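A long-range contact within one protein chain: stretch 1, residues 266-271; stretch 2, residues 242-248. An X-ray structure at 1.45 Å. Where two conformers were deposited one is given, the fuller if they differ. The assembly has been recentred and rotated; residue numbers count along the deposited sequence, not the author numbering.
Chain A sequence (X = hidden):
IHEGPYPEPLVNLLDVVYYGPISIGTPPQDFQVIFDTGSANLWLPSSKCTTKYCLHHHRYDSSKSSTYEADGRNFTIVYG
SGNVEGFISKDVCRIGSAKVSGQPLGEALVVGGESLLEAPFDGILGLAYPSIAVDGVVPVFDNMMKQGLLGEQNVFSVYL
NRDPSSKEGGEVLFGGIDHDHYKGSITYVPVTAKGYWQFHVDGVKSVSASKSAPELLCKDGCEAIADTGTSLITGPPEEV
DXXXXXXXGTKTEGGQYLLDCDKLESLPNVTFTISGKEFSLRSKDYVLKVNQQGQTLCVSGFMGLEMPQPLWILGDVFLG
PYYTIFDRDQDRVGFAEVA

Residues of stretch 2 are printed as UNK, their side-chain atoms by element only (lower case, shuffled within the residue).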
# COMPACT_ATOMS: atom_id res chain seq x y z
N SER A 266 -1.37 14.27 24.77
CA SER A 266 -2.75 14.41 25.19
C SER A 266 -3.76 13.89 24.16
O SER A 266 -4.95 13.91 24.42
CB SER A 266 -3.05 15.87 25.52
OG SER A 266 -2.30 16.26 26.68
N LEU A 267 -3.30 13.44 22.99
CA LEU A 267 -4.20 13.00 21.92
C LEU A 267 -4.85 11.66 22.24
O LEU A 267 -4.22 10.77 22.76
CB LEU A 267 -3.45 12.88 20.60
CG LEU A 267 -2.96 14.15 19.93
CD1 LEU A 267 -1.93 13.79 18.87
CD2 LEU A 267 -4.09 14.92 19.30
N PRO A 268 -6.15 11.53 21.98
CA PRO A 268 -6.84 10.26 22.22
C PRO A 268 -6.61 9.19 21.15
O PRO A 268 -6.26 9.49 20.01
CB PRO A 268 -8.31 10.70 22.21
CG PRO A 268 -8.34 11.80 21.23
CD PRO A 268 -7.04 12.54 21.38
N ASN A 269 -6.84 7.94 21.53
CA ASN A 269 -6.85 6.85 20.56
C ASN A 269 -7.99 7.07 19.55
O ASN A 269 -9.01 7.71 19.87
CB ASN A 269 -6.98 5.49 21.26
CG ASN A 269 -5.78 5.14 22.14
OD1 ASN A 269 -4.76 5.81 22.13
ND2 ASN A 269 -5.92 4.08 22.95
N VAL A 270 -7.81 6.52 18.35
CA VAL A 270 -8.86 6.44 17.33
C VAL A 270 -9.07 4.96 17.00
O VAL A 270 -8.11 4.23 16.80
CB VAL A 270 -8.48 7.24 16.08
CG1 VAL A 270 -9.49 7.09 14.96
CG2 VAL A 270 -8.33 8.72 16.41
N THR A 271 -10.33 4.53 16.96
CA THR A 271 -10.66 3.10 16.88
C THR A 271 -11.54 2.79 15.68
O THR A 271 -12.57 3.46 15.47
CB THR A 271 -11.35 2.67 18.17
OG1 THR A 271 -10.50 2.96 19.28
CG2 THR A 271 -11.69 1.17 18.15
N UNK A 242 -13.99 16.58 10.59
CA UNK A 242 -14.50 16.50 11.95
C UNK A 242 -13.58 15.74 12.90
O UNK A 242 -13.37 16.17 14.04
c UNK A 242 -15.90 15.91 11.97
o UNK A 242 -16.78 16.70 11.19
N UNK A 243 -13.03 14.62 12.44
CA UNK A 243 -12.08 13.88 13.26
C UNK A 243 -10.89 14.77 13.61
O UNK A 243 -10.50 14.84 14.77
c UNK A 243 -11.62 12.60 12.55
c UNK A 243 -11.05 11.37 14.69
c UNK A 243 -10.36 10.47 12.47
c UNK A 243 -10.61 11.73 13.29
N UNK A 244 -10.32 15.42 12.61
CA UNK A 244 -9.22 16.34 12.88
C UNK A 244 -9.59 17.50 13.79
O UNK A 244 -8.79 17.85 14.65
c UNK A 244 -7.58 15.78 11.07
n UNK A 244 -7.97 15.03 10.05
o UNK A 244 -6.50 15.62 11.65
c UNK A 244 -8.56 16.80 11.59
N UNK A 245 -10.80 18.03 13.67
CA UNK A 245 -11.27 19.05 14.62
C UNK A 245 -11.26 18.54 16.05
O UNK A 245 -10.78 19.25 16.96
c UNK A 245 -14.39 21.30 14.55
o UNK A 245 -14.69 21.29 13.35
c UNK A 245 -12.68 19.50 14.24
n UNK A 245 -15.19 21.78 15.49
c UNK A 245 -13.06 20.77 15.00
N UNK A 246 -11.74 17.31 16.26
CA UNK A 246 -11.73 16.70 17.60
C UNK A 246 -10.31 16.54 18.12
O UNK A 246 -10.06 16.69 19.32
c UNK A 246 -12.71 14.67 18.84
o UNK A 246 -13.69 12.75 22.45
c UNK A 246 -11.99 13.56 19.28
c UNK A 246 -13.37 13.37 21.25
c UNK A 246 -12.42 15.34 17.52
c UNK A 246 -12.29 12.94 20.48
c UNK A 246 -13.78 15.10 19.63
c UNK A 246 -14.08 14.48 20.82
N UNK A 247 -9.37 16.20 17.22
CA UNK A 247 -7.97 15.98 17.62
C UNK A 247 -7.13 17.24 17.75
O UNK A 247 -5.99 17.18 18.25
c UNK A 247 -7.30 15.03 16.63
c UNK A 247 -7.90 12.83 17.77
c UNK A 247 -7.16 12.88 15.40
c UNK A 247 -7.91 13.63 16.48
N UNK A 248 -7.65 18.37 17.28
CA UNK A 248 -6.88 19.63 17.27
C UNK A 248 -5.99 19.78 16.04
O UNK A 248 -5.02 20.54 16.06

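Position 242 carries two side-chain atoms, one carbon and then one oxygen. That is a short hydroxyl side chain with no branch, so the residue is Ser242. It lies far from stretch 1, and its OG is hydrogen-bonded elsewhere in the structure. Two conformers were deposited here; one is given.

Position 243 has four carbons and no other element. The chain forks at its second carbon. One of the branch carbons lies 4.2 Å from CG2 of Val270. This is Leu243, and the atom in question is CD1. Its CA-to-CB bond points sideways, but the end of the side chain comes nearer to stretch 1.

Position 244 shows two carbons, the second bearing one oxygen and one nitrogen. A short amide fits, and the residue is Asn244. It does not touch stretch 1. OD1 is hydrogen-bonded elsewhere in the structure.

Position 245 has three carbons, the third bearing one oxygen and one nitrogen. This is the same amide with one more carbon, hence Gln245. The side chain is exposed and extended through its first two torsions, both t. It too is out of reach of stretch 1.

Position 246 has one carbon leading to a six-carbon ring that bears an oxygen. A ring carbon lies 4.2 Å from CG of Pro268. The phenol identifies Tyr246, and the ring carbon is CE2. The proline meets the ring obliquely. The contact with stretch 1 is apolar. OH is hydrogen-bonded elsewhere in the structure. The backbone here is helical, with Tyr246 N hydrogen-bonded to Ser242 O at 3.0 Å.

Position 247 again has four carbons forked at the second. One branch carbon lies 3.6 Å from Pro268 CG and 4.4 Å from Val270 CG2. The residue is Leu247, and that carbon is CD2. Its CB is 4.2 Å from Leu267 CD2. Its carbonyl takes part as well: Leu247 O is 3.1 Å from Leu267 CD2, a close approach of a methyl to an oxygen and not a hydrogen bond. Leu247 N is hydrogen-bonded to Leu243 O at 3.0 Å.

Position 248 has no side-chain atoms, so it is Gly248. It leaves the helix with positive phi, in a Schellman motif, and Gly248 N donates a hydrogen bond back to Gln245 O at 3.3 Å. A CB at these backbone angles would be jammed against the carbonyl oxygen of Leu247. That alone calls for glycine.

The contact is apolar, and no hydrogen bond crosses it. The side-chain ends of Leu243, Tyr246 and Leu247 come near Pro268 and Val270; Leu267 CD2 packs against CB and O of Leu247. The spacing of three and four residues along the helix places them on one side of it. Leu247 is the hub: it touches all three of the residues of stretch 1 that make contact and has the largest area covered. The CA-to-CB bonds of Pro268 and Val270 point toward stretch 2, and that of Asn269 between them points away. The two stretches together bury 251 Å², a modest patch of packing.

Stretch 2 242-248: SLNQYLG
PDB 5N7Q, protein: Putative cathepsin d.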